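Local coordinates for protein bacterial leucyl aminopeptidase (Legionella pneumophila, PDB 6ESL) that probably removes amino-terminal residues, leucine in particular, from peptides as a secreted zinc-dependent aminopeptidase of the M28 family that takes part in nutrient acquisition during infection of amoebas, at residues 201-207 against 245-251; 173-179 against 191-197; 267-271 against 338-342. All coordinates share one frame; numbering follows the deposited sequence.

Interaction 1: 201-207 against 245-251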
loop_
_atom_site.group_PDB
_atom_site.type_symbol
_atom_site.label_atom_id
_atom_site.label_comp_id
_atom_site.label_asym_id
_atom_site.label_seq_id
_atom_site.Cartn_x
_atom_site.Cartn_y
_atom_site.Cartn_z
ATOM N N ALA B 201 -11.400 25.215 -1.863
ATOM C CA ALA B 201 -11.405 23.899 -1.306
ATOM C C ALA B 201 -10.100 23.197 -1.724
ATOM O O ALA B 201 -9.479 23.574 -2.720
ATOM C CB ALA B 201 -12.629 23.134 -1.752
ATOM N N PRO B 202 -9.646 22.240 -0.933
ATOM C CA PRO B 202 -8.400 21.518 -1.329
ATOM C C PRO B 202 -8.500 20.899 -2.721
ATOM O O PRO B 202 -9.510 20.299 -3.057
ATOM C CB PRO B 202 -8.208 20.493 -0.183
ATOM C CG PRO B 202 -8.842 21.200 1.029
ATOM C CD PRO B 202 -10.078 21.878 0.437
ATOM N N ALA B 203 -7.531 21.199 -3.584
ATOM C CA ALA B 203 -7.629 20.874 -5.015
ATOM C C ALA B 203 -7.268 19.419 -5.355
ATOM O O ALA B 203 -6.636 18.713 -4.551
ATOM C CB ALA B 203 -6.743 21.793 -5.813
ATOM N N ILE B 204 -7.538 19.070 -6.600
ATOM C CA ILE B 204 -7.186 17.797 -7.177
ATOM C C ILE B 204 -6.194 18.135 -8.267
ATOM O O ILE B 204 -6.483 18.924 -9.116
ATOM C CB ILE B 204 -8.378 17.113 -7.844
ATOM C CG1 ILE B 204 -9.421 16.676 -6.842
ATOM C CG2 ILE B 204 -7.943 15.911 -8.631
ATOM C CD1 ILE B 204 -8.874 16.118 -5.559
ATOM N N VAL B 205 -5.035 17.513 -8.271
ATOM C CA VAL B 205 -4.018 17.819 -9.251
ATOM C C VAL B 205 -3.635 16.637 -10.163
ATOM O O VAL B 205 -3.435 15.575 -9.679
ATOM C CB VAL B 205 -2.746 18.300 -8.555
ATOM C CG1 VAL B 205 -1.647 18.574 -9.529
ATOM C CG2 VAL B 205 -2.992 19.439 -7.602
ATOM N N ILE B 206 -3.553 16.854 -11.466
ATOM C CA ILE B 206 -3.145 15.863 -12.423
ATOM C C ILE B 206 -1.960 16.399 -13.159
ATOM O O ILE B 206 -2.051 17.423 -13.760
ATOM C CB ILE B 206 -4.266 15.563 -13.421
ATOM C CG1 ILE B 206 -5.455 14.931 -12.742
ATOM C CG2 ILE B 206 -3.800 14.642 -14.514
ATOM C CD1 ILE B 206 -6.564 15.891 -12.460
ATOM N N GLY B 207 -0.861 15.667 -13.168
ATOM C CA GLY B 207 0.359 16.136 -13.785
ATOM C C GLY B 207 1.063 15.204 -14.717
ATOM O O GLY B 207 0.790 13.981 -14.732
ATOM N N LYS B 245 -17.105 20.272 -6.854
ATOM C CA LYS B 245 -16.902 20.786 -5.496
ATOM C C LYS B 245 -15.464 21.208 -5.159
ATOM O O LYS B 245 -15.217 21.651 -4.039
ATOM C CB LYS B 245 -17.339 19.740 -4.484
ATOM C CG LYS B 245 -18.849 19.543 -4.496
ATOM C CD LYS B 245 -19.210 18.384 -3.574
ATOM C CE LYS B 245 -18.884 18.683 -2.117
ATOM N NZ LYS B 245 -19.404 17.515 -1.328
ATOM N N ARG B 246 -14.504 21.006 -6.081
ATOM C CA ARG B 246 -13.068 21.309 -5.836
ATOM C C ARG B 246 -12.457 21.829 -7.117
ATOM O O ARG B 246 -12.884 21.433 -8.197
ATOM C CB ARG B 246 -12.258 20.047 -5.364
ATOM C CG ARG B 246 -12.761 19.384 -4.109
ATOM C CD ARG B 246 -12.051 18.092 -3.873
ATOM N NE ARG B 246 -12.492 17.511 -2.610
ATOM C CZ ARG B 246 -12.112 17.911 -1.386
ATOM N NH1 ARG B 246 -11.300 18.940 -1.193
ATOM N NH2 ARG B 246 -12.581 17.332 -0.317
ATOM N N PRO B 247 -11.454 22.719 -7.009
ATOM C CA PRO B 247 -10.717 23.062 -8.232
ATOM C C PRO B 247 -9.903 21.825 -8.714
ATOM O O PRO B 247 -9.445 20.987 -7.898
ATOM C CB PRO B 247 -9.788 24.170 -7.785
ATOM C CG PRO B 247 -9.642 23.997 -6.314
ATOM C CD PRO B 247 -10.816 23.257 -5.788
ATOM N N ILE B 248 -9.745 21.752 -10.030
ATOM C CA ILE B 248 -9.006 20.708 -10.688
ATOM C C ILE B 248 -7.782 21.313 -11.392
ATOM O O ILE B 248 -7.937 22.099 -12.363
ATOM C CB ILE B 248 -9.879 19.969 -11.712
ATOM C CG1 ILE B 248 -11.008 19.211 -11.010
ATOM C CG2 ILE B 248 -9.054 18.975 -12.502
ATOM C CD1 ILE B 248 -12.134 18.852 -11.988
ATOM N N TYR B 249 -6.577 20.884 -11.009
ATOM C CA TYR B 249 -5.436 21.435 -11.739
ATOM C C TYR B 249 -4.870 20.409 -12.726
ATOM O O TYR B 249 -4.631 19.277 -12.385
ATOM C CB TYR B 249 -4.332 21.966 -10.795
ATOM C CG TYR B 249 -4.631 23.205 -9.956
ATOM C CD1 TYR B 249 -5.200 23.097 -8.733
ATOM C CD2 TYR B 249 -4.214 24.503 -10.393
ATOM C CE1 TYR B 249 -5.442 24.237 -7.931
ATOM C CE2 TYR B 249 -4.433 25.638 -9.631
ATOM C CZ TYR B 249 -5.035 25.499 -8.395
ATOM O OH TYR B 249 -5.209 26.572 -7.581
ATOM N N PHE B 250 -4.589 20.858 -13.909
ATOM C CA PHE B 250 -3.738 20.173 -14.833
ATOM C C PHE B 250 -2.387 20.847 -14.957
ATOM O O PHE B 250 -2.307 21.991 -15.268
ATOM C CB PHE B 250 -4.381 19.930 -16.220
ATOM C CG PHE B 250 -5.525 18.970 -16.179
ATOM C CD1 PHE B 250 -6.823 19.450 -15.870
ATOM C CD2 PHE B 250 -5.371 17.596 -16.499
ATOM C CE1 PHE B 250 -7.911 18.547 -15.848
ATOM C CE2 PHE B 250 -6.439 16.703 -16.490
ATOM C CZ PHE B 250 -7.697 17.171 -16.147
ATOM N N ILE B 251 -1.294 20.091 -14.705
ATOM C CA ILE B 251 0.004 20.698 -14.607
ATOM C C ILE B 251 0.993 19.969 -15.479
ATOM O O ILE B 251 1.110 18.756 -15.360
ATOM C CB ILE B 251 0.482 20.713 -13.119
ATOM C CG1 ILE B 251 -0.597 21.320 -12.238
ATOM C CG2 ILE B 251 1.802 21.495 -13.011
ATOM C CD1 ILE B 251 -0.219 21.707 -10.821
#

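Interaction 2: 173-179 against 191-197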
loop_
_atom_site.group_PDB
_atom_site.type_symbol
_atom_site.label_atom_id
_atom_site.label_comp_id
_atom_site.label_asym_id
_atom_site.label_seq_id
_atom_site.Cartn_x
_atom_site.Cartn_y
_atom_site.Cartn_z
ATOM N N ARG B 173 -15.911 27.116 -21.485
ATOM C CA ARG B 173 -15.657 26.932 -20.059
ATOM C C ARG B 173 -15.105 28.292 -19.584
ATOM O O ARG B 173 -14.117 28.784 -20.153
ATOM C CB ARG B 173 -14.679 25.772 -19.839
ATOM C CG ARG B 173 -14.622 25.330 -18.407
ATOM C CD ARG B 173 -15.702 24.335 -17.981
ATOM N NE ARG B 173 -15.655 24.252 -16.524
ATOM C CZ ARG B 173 -16.228 23.331 -15.736
ATOM N NH1 ARG B 173 -16.894 22.281 -16.232
ATOM N NH2 ARG B 173 -16.092 23.430 -14.406
ATOM N N THR B 174 -15.765 28.915 -18.602
ATOM C CA THR B 174 -15.434 30.299 -18.152
ATOM C C THR B 174 -14.763 30.318 -16.771
ATOM O O THR B 174 -14.426 31.376 -16.291
ATOM C CB THR B 174 -16.704 31.192 -18.003
ATOM O OG1 THR B 174 -17.473 30.679 -16.910
ATOM C CG2 THR B 174 -17.552 31.210 -19.259
ATOM N N ASP B 175 -14.535 29.172 -16.142
ATOM C CA ASP B 175 -14.004 29.171 -14.776
ATOM C C ASP B 175 -12.519 28.674 -14.764
ATOM O O ASP B 175 -12.047 28.120 -13.777
ATOM C CB ASP B 175 -14.942 28.396 -13.815
ATOM C CG ASP B 175 -14.976 26.861 -14.078
ATOM O OD1 ASP B 175 -14.636 26.442 -15.223
ATOM O OD2 ASP B 175 -15.367 26.095 -13.131
ATOM N N THR B 176 -11.820 28.929 -15.868
ATOM C CA THR B 176 -10.466 28.483 -16.054
ATOM C C THR B 176 -9.421 29.593 -15.983
ATOM O O THR B 176 -9.718 30.765 -16.134
ATOM C CB THR B 176 -10.206 27.710 -17.397
ATOM O OG1 THR B 176 -10.518 28.494 -18.537
ATOM C CG2 THR B 176 -10.887 26.380 -17.414
ATOM N N SER B 177 -8.189 29.188 -15.759
ATOM C CA SER B 177 -7.108 30.110 -15.599
ATOM C C SER B 177 -5.800 29.342 -15.777
ATOM O O SER B 177 -5.700 28.130 -15.476
ATOM C CB SER B 177 -7.213 30.779 -14.212
ATOM O OG SER B 177 -6.126 31.624 -13.981
ATOM N N THR B 178 -4.830 30.030 -16.381
ATOM C CA THR B 178 -3.518 29.480 -16.591
ATOM C C THR B 178 -2.412 30.359 -16.032
ATOM O O THR B 178 -2.513 31.558 -16.063
ATOM C CB THR B 178 -3.259 29.239 -18.054
ATOM O OG1 THR B 178 -3.124 30.474 -18.719
ATOM C CG2 THR B 178 -4.386 28.386 -18.641
ATOM N N PHE B 179 -1.329 29.761 -15.571
ATOM C CA PHE B 179 -0.121 30.560 -15.278
ATOM C C PHE B 179 1.175 29.770 -15.338
ATOM O O PHE B 179 1.168 28.545 -15.172
ATOM C CB PHE B 179 -0.260 31.292 -13.959
ATOM C CG PHE B 179 -0.495 30.414 -12.767
ATOM C CD1 PHE B 179 -1.791 30.063 -12.383
ATOM C CD2 PHE B 179 0.582 29.970 -11.992
ATOM C CE1 PHE B 179 -2.003 29.279 -11.215
ATOM C CE2 PHE B 179 0.369 29.222 -10.842
ATOM C CZ PHE B 179 -0.923 28.842 -10.463
ATOM N N LEU B 191 3.860 24.858 -16.454
ATOM C CA LEU B 191 2.492 25.293 -16.814
ATOM C C LEU B 191 1.502 24.771 -15.805
ATOM O O LEU B 191 1.340 23.554 -15.638
ATOM C CB LEU B 191 2.105 24.772 -18.161
ATOM C CG LEU B 191 0.618 25.021 -18.586
ATOM C CD1 LEU B 191 0.310 26.535 -18.558
ATOM C CD2 LEU B 191 0.437 24.378 -19.953
ATOM N N VAL B 192 0.882 25.683 -15.091
ATOM C CA VAL B 192 -0.147 25.334 -14.158
ATOM C C VAL B 192 -1.482 25.838 -14.774
ATOM O O VAL B 192 -1.598 27.028 -15.252
ATOM C CB VAL B 192 0.014 25.988 -12.796
ATOM C CG1 VAL B 192 -1.159 25.662 -11.867
ATOM C CG2 VAL B 192 1.322 25.519 -12.127
ATOM N N THR B 193 -2.464 24.941 -14.787
ATOM C CA THR B 193 -3.786 25.211 -15.336
ATOM C C THR B 193 -4.816 24.848 -14.279
ATOM O O THR B 193 -4.549 24.024 -13.405
ATOM C CB THR B 193 -4.050 24.391 -16.611
ATOM O OG1 THR B 193 -4.301 23.025 -16.261
ATOM C CG2 THR B 193 -2.852 24.460 -17.545
ATOM N N VAL B 194 -5.992 25.459 -14.355
ATOM C CA VAL B 194 -7.021 25.207 -13.342
ATOM C C VAL B 194 -8.405 25.317 -13.910
ATOM O O VAL B 194 -8.665 26.239 -14.727
ATOM C CB VAL B 194 -6.845 26.082 -12.063
ATOM C CG1 VAL B 194 -6.975 27.574 -12.344
ATOM C CG2 VAL B 194 -7.770 25.629 -10.944
ATOM N N ILE B 195 -9.265 24.377 -13.505
ATOM C CA ILE B 195 -10.686 24.376 -13.855
ATOM C C ILE B 195 -11.441 24.531 -12.560
ATOM O O ILE B 195 -11.374 23.633 -11.728
ATOM C CB ILE B 195 -11.121 23.104 -14.614
ATOM C CG1 ILE B 195 -10.345 23.017 -15.934
ATOM C CG2 ILE B 195 -12.613 23.162 -14.977
ATOM C CD1 ILE B 195 -10.246 21.604 -16.487
ATOM N N GLY B 196 -12.148 25.674 -12.408
ATOM C CA GLY B 196 -12.782 26.039 -11.128
ATOM C C GLY B 196 -11.890 26.949 -10.299
ATOM O O GLY B 196 -11.691 26.734 -9.077
ATOM N N LYS B 197 -11.360 27.974 -10.957
ATOM C CA LYS B 197 -10.360 28.879 -10.382
ATOM C C LYS B 197 -10.765 29.534 -9.074
ATOM O O LYS B 197 -9.902 29.780 -8.251
ATOM C CB LYS B 197 -9.978 29.963 -11.355
ATOM C CG LYS B 197 -11.069 31.020 -11.535
ATOM C CD LYS B 197 -10.903 31.807 -12.819
ATOM C CE LYS B 197 -11.727 33.092 -12.792
ATOM N NZ LYS B 197 -11.201 34.071 -13.752
#

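Interaction 3: 267-271 against 338-342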
loop_
_atom_site.group_PDB
_atom_site.type_symbol
_atom_site.label_atom_id
_atom_site.label_comp_id
_atom_site.label_asym_id
_atom_site.label_seq_id
_atom_site.Cartn_x
_atom_site.Cartn_y
_atom_site.Cartn_z
ATOM N N VAL B 267 5.263 23.022 -6.146
ATOM C CA VAL B 267 4.879 22.668 -4.783
ATOM C C VAL B 267 5.120 23.840 -3.841
ATOM O O VAL B 267 4.314 24.125 -2.956
ATOM C CB VAL B 267 5.659 21.442 -4.275
ATOM C CG1 VAL B 267 5.289 21.138 -2.832
ATOM C CG2 VAL B 267 5.392 20.238 -5.166
ATOM N N GLN B 268 6.246 24.512 -4.049
ATOM C CA GLN B 268 6.629 25.645 -3.257
ATOM C C GLN B 268 5.687 26.818 -3.531
ATOM O O GLN B 268 5.297 27.509 -2.596
ATOM C CB GLN B 268 8.081 26.063 -3.531
ATOM C CG GLN B 268 8.663 26.946 -2.436
ATOM C CD GLN B 268 10.167 27.256 -2.611
ATOM O OE1 GLN B 268 10.593 28.402 -2.573
ATOM N NE2 GLN B 268 10.965 26.239 -2.781
ATOM N N HIS B 269 5.341 27.032 -4.801
ATOM C CA HIS B 269 4.389 28.035 -5.198
ATOM C C HIS B 269 3.061 27.853 -4.445
ATOM O O HIS B 269 2.532 28.855 -3.903
ATOM C CB HIS B 269 4.141 28.048 -6.697
ATOM C CG HIS B 269 3.223 29.145 -7.154
ATOM N ND1 HIS B 269 1.847 29.011 -7.135
ATOM C CD2 HIS B 269 3.475 30.406 -7.586
ATOM C CE1 HIS B 269 1.291 30.139 -7.556
ATOM N NE2 HIS B 269 2.256 30.980 -7.863
ATOM N N PHE B 270 2.557 26.624 -4.418
ATOM C CA PHE B 270 1.299 26.338 -3.760
ATOM C C PHE B 270 1.386 26.534 -2.242
ATOM O O PHE B 270 0.413 26.972 -1.626
ATOM C CB PHE B 270 0.839 24.889 -4.009
ATOM C CG PHE B 270 0.048 24.696 -5.308
ATOM C CD1 PHE B 270 0.554 25.077 -6.510
ATOM C CD2 PHE B 270 -1.154 24.041 -5.294
ATOM C CE1 PHE B 270 -0.170 24.886 -7.705
ATOM C CE2 PHE B 270 -1.859 23.788 -6.492
ATOM C CZ PHE B 270 -1.366 24.200 -7.692
ATOM N N GLN B 271 2.518 26.188 -1.633
ATOM C CA GLN B 271 2.696 26.340 -0.208
ATOM C C GLN B 271 2.750 27.856 0.175
ATOM O O GLN B 271 2.082 28.273 1.073
ATOM C CB GLN B 271 3.948 25.625 0.189
ATOM C CG GLN B 271 4.161 25.591 1.640
ATOM C CD GLN B 271 5.359 24.709 2.080
ATOM O OE1 GLN B 271 6.071 23.972 1.277
ATOM N NE2 GLN B 271 5.602 24.775 3.417
ATOM N N SER B 338 7.793 15.126 -5.323
ATOM C CA SER B 338 7.749 16.478 -4.854
ATOM C C SER B 338 6.584 16.798 -3.922
ATOM O O SER B 338 6.801 17.482 -2.884
ATOM C CB SER B 338 7.870 17.464 -6.022
ATOM O OG SER B 338 9.058 17.172 -6.788
ATOM N N TRP B 339 5.410 16.252 -4.239
ATOM C CA TRP B 339 4.214 16.371 -3.418
ATOM C C TRP B 339 4.294 15.493 -2.175
ATOM O O TRP B 339 4.042 15.958 -1.013
ATOM C CB TRP B 339 2.972 16.062 -4.243
ATOM C CG TRP B 339 2.718 16.969 -5.350
ATOM C CD1 TRP B 339 3.029 16.746 -6.682
ATOM C CD2 TRP B 339 2.134 18.312 -5.312
ATOM N NE1 TRP B 339 2.676 17.824 -7.427
ATOM C CE2 TRP B 339 2.109 18.793 -6.621
ATOM C CE3 TRP B 339 1.584 19.098 -4.322
ATOM C CZ2 TRP B 339 1.600 20.015 -6.936
ATOM C CZ3 TRP B 339 1.050 20.358 -4.668
ATOM C CH2 TRP B 339 1.066 20.779 -5.943
ATOM N N ASN B 340 4.763 14.285 -2.390
ATOM C CA ASN B 340 4.853 13.306 -1.299
ATOM C C ASN B 340 5.771 13.816 -0.161
ATOM O O ASN B 340 5.532 13.505 1.054
ATOM C CB ASN B 340 5.355 11.987 -1.802
ATOM C CG ASN B 340 5.470 10.929 -0.709
ATOM O OD1 ASN B 340 6.567 10.554 -0.363
ATOM N ND2 ASN B 340 4.325 10.350 -0.285
ATOM N N GLU B 341 6.858 14.447 -0.552
ATOM C CA GLU B 341 7.784 15.048 0.441
ATOM C C GLU B 341 7.138 16.060 1.326
ATOM O O GLU B 341 7.618 16.246 2.394
ATOM C CB GLU B 341 8.977 15.759 -0.195
ATOM C CG GLU B 341 10.132 14.812 -0.434
ATOM C CD GLU B 341 11.383 15.440 -1.094
ATOM O OE1 GLU B 341 12.153 14.614 -1.738
ATOM O OE2 GLU B 341 11.561 16.722 -1.019
ATOM N N GLU B 342 6.112 16.760 0.902
ATOM C CA GLU B 342 5.403 17.724 1.736
ATOM C C GLU B 342 4.143 17.104 2.325
ATOM O O GLU B 342 3.229 17.833 2.662
ATOM C CB GLU B 342 5.039 18.962 0.921
ATOM C CG GLU B 342 6.267 19.638 0.308
ATOM C CD GLU B 342 7.182 20.257 1.324
ATOM O OE1 GLU B 342 6.701 21.113 2.047
ATOM O OE2 GLU B 342 8.403 19.933 1.375
#

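Interaction 1: 201-207 against 245-251
Ile206 and Phe250 lie side by side on one face of the central sheet, the CG2 branch of Ile206 against ring atom CE2 of Phe250 at 3.9 Å. They sit on neighbouring parallel strands, 203-209 and 248-253, joined through helix 220-239 in a beta-alpha-beta crossover of the M28 peptidase fold. That helix covers Phe250 and Ile248, while helix 373-391 packs on Ile204. CD1 of Ile206 stands over one face of the Phe250 ring and also meets CG2 of Ile248 at 4.0 Å. On the opposite face of the sheet, chi1 of 178° swings Val205 CG1 away from the backbone N, toward Ile251 CD1 at 3.7 Å, and Ala203 CB meets the edge of the Tyr249 ring, 3.5 Å from CE1. Between the faces the backbones alternate donors and acceptors: Ile204 N binds Pro247 O, Tyr249 N binds Ile204 O at 2.7 Å, Ile206 N binds Tyr249 O, and Ile251 N binds Ile206 O. Outward, at the partly exposed entrance to the strands, Arg246 takes over. Its NE pairs with the terminal carboxylate of Glu393, and its NH1 donates to Pro202 O at 2.9 Å, with the oxygen close to the guanidinium plane and an N-H...O angle of 154°.

Interaction 2: 173-179 against 191-197
Phe179 lays one face of its ring over Val192, whose CB stands 3.9 Å from the ring centroid, a CH-pi contact offset toward the rim. The two residues form a hydrogen-bonded pair of the antiparallel beta hairpin 176-183/188-195, at the edge of the central sheet. With CG between the backbone N and the carbonyl carbon (chi1 59°), the ring folds back across the neighbouring strand and brings CZ to 3.5 Å from Val192 CG1. Ser177 and Val194 make the next hydrogen-bonded pair on that face, where Ser177 CB touches Val194 CG1. Thr176 and Ile195 lie on the other face, turned toward helices 151-170 and 220-239; CG2 of Thr176 meets CG1 of Ile195 at 3.7 Å. Where the strands end, Asp175 O accepts two backbone bonds from opposite faces of its carbonyl plane, from Lys197 N at 2.9 Å and Gly196 N at 2.8 Å. The Asp175 carboxylate is held in a side-on salt bridge by Arg173, NE to OD1 and NH2 to OD2, while NH1 of Arg173 binds carbonyls of Ser240 and Thr242. Held in this way, the guanidinium offers one face to Ile195 CG2, which lies 3.5 Å from Arg173 NH2.

Interaction 3: 267-271 against 338-342
Val267 sets its CG2 methyl over the centre of the six-membered ring of Trp339, 3.9 Å from the centroid and only 15° off the ring normal, a CH-pi contact with the two side chains running antiparallel past one another. The indole is turned edge-on to Phe270: its CH2 corner points at one face of the phenyl ring, 4.0 Å from Phe270 CD2 and offset toward the rim. The planes stand at 88°, a T-shaped stack with Trp339 as the edge and Phe270 as the face. One flat group is thereby engaged in two directions, a methyl above its plane and a ring at its end. Its NE1 is satisfied by Tyr253 OH, a hydrogen bond that should limit rotation of the indole. The contact joins helix 261-272 to the short helix 336-340, and brings together two parts of the M28 peptidase fold on one side of the central sheet, where Trp339 also lies on Val277 and Val280 of strand 277-282. Val267 CG2 also touches Ser338 CB at 3.8 Å, while the hydroxyl of Ser338 is hydrogen-bonded to that of Ser263 in the longer helix. The second methyl of Val267 looks elsewhere: CG1, anti to the backbone N (chi1 177°), comes to 3.6 Å from Glu342 CG. Beyond it the packing becomes polar. Glu342 bends at chi2, and its side chain runs roughly at right angles to the extended one of Gln271, their ends close together. Val267 and Gln271 are four residues apart, about one helical turn, and so approach Glu342 from the same flank; Gln271 N donates to Val267 O at 3.0 Å.

How the interactions relate
Interactions 1 and 3 are buried, the first inside the mixed sheet and the other a helix-to-helix contact resting on it; interaction 2, the hairpin at the sheet's edge, is only partly buried. Interactions 1 and 2 share that sheet directly: strands 248-253 and 188-195 are neighbours, and Thr193 OG1 meets Phe250 O. Both rest on backbone hydrogen bonds, between parallel strands in one and antiparallel strands in the other, with arginine-carboxylate pairs at their outer ends, whereas interaction 3 depends on side chains alone. Aromatic rings connect the layers: Tyr249 of interaction 1 packs edge-to-face with Phe270 of interaction 3, whose His269 in turn meets Phe179 of interaction 2.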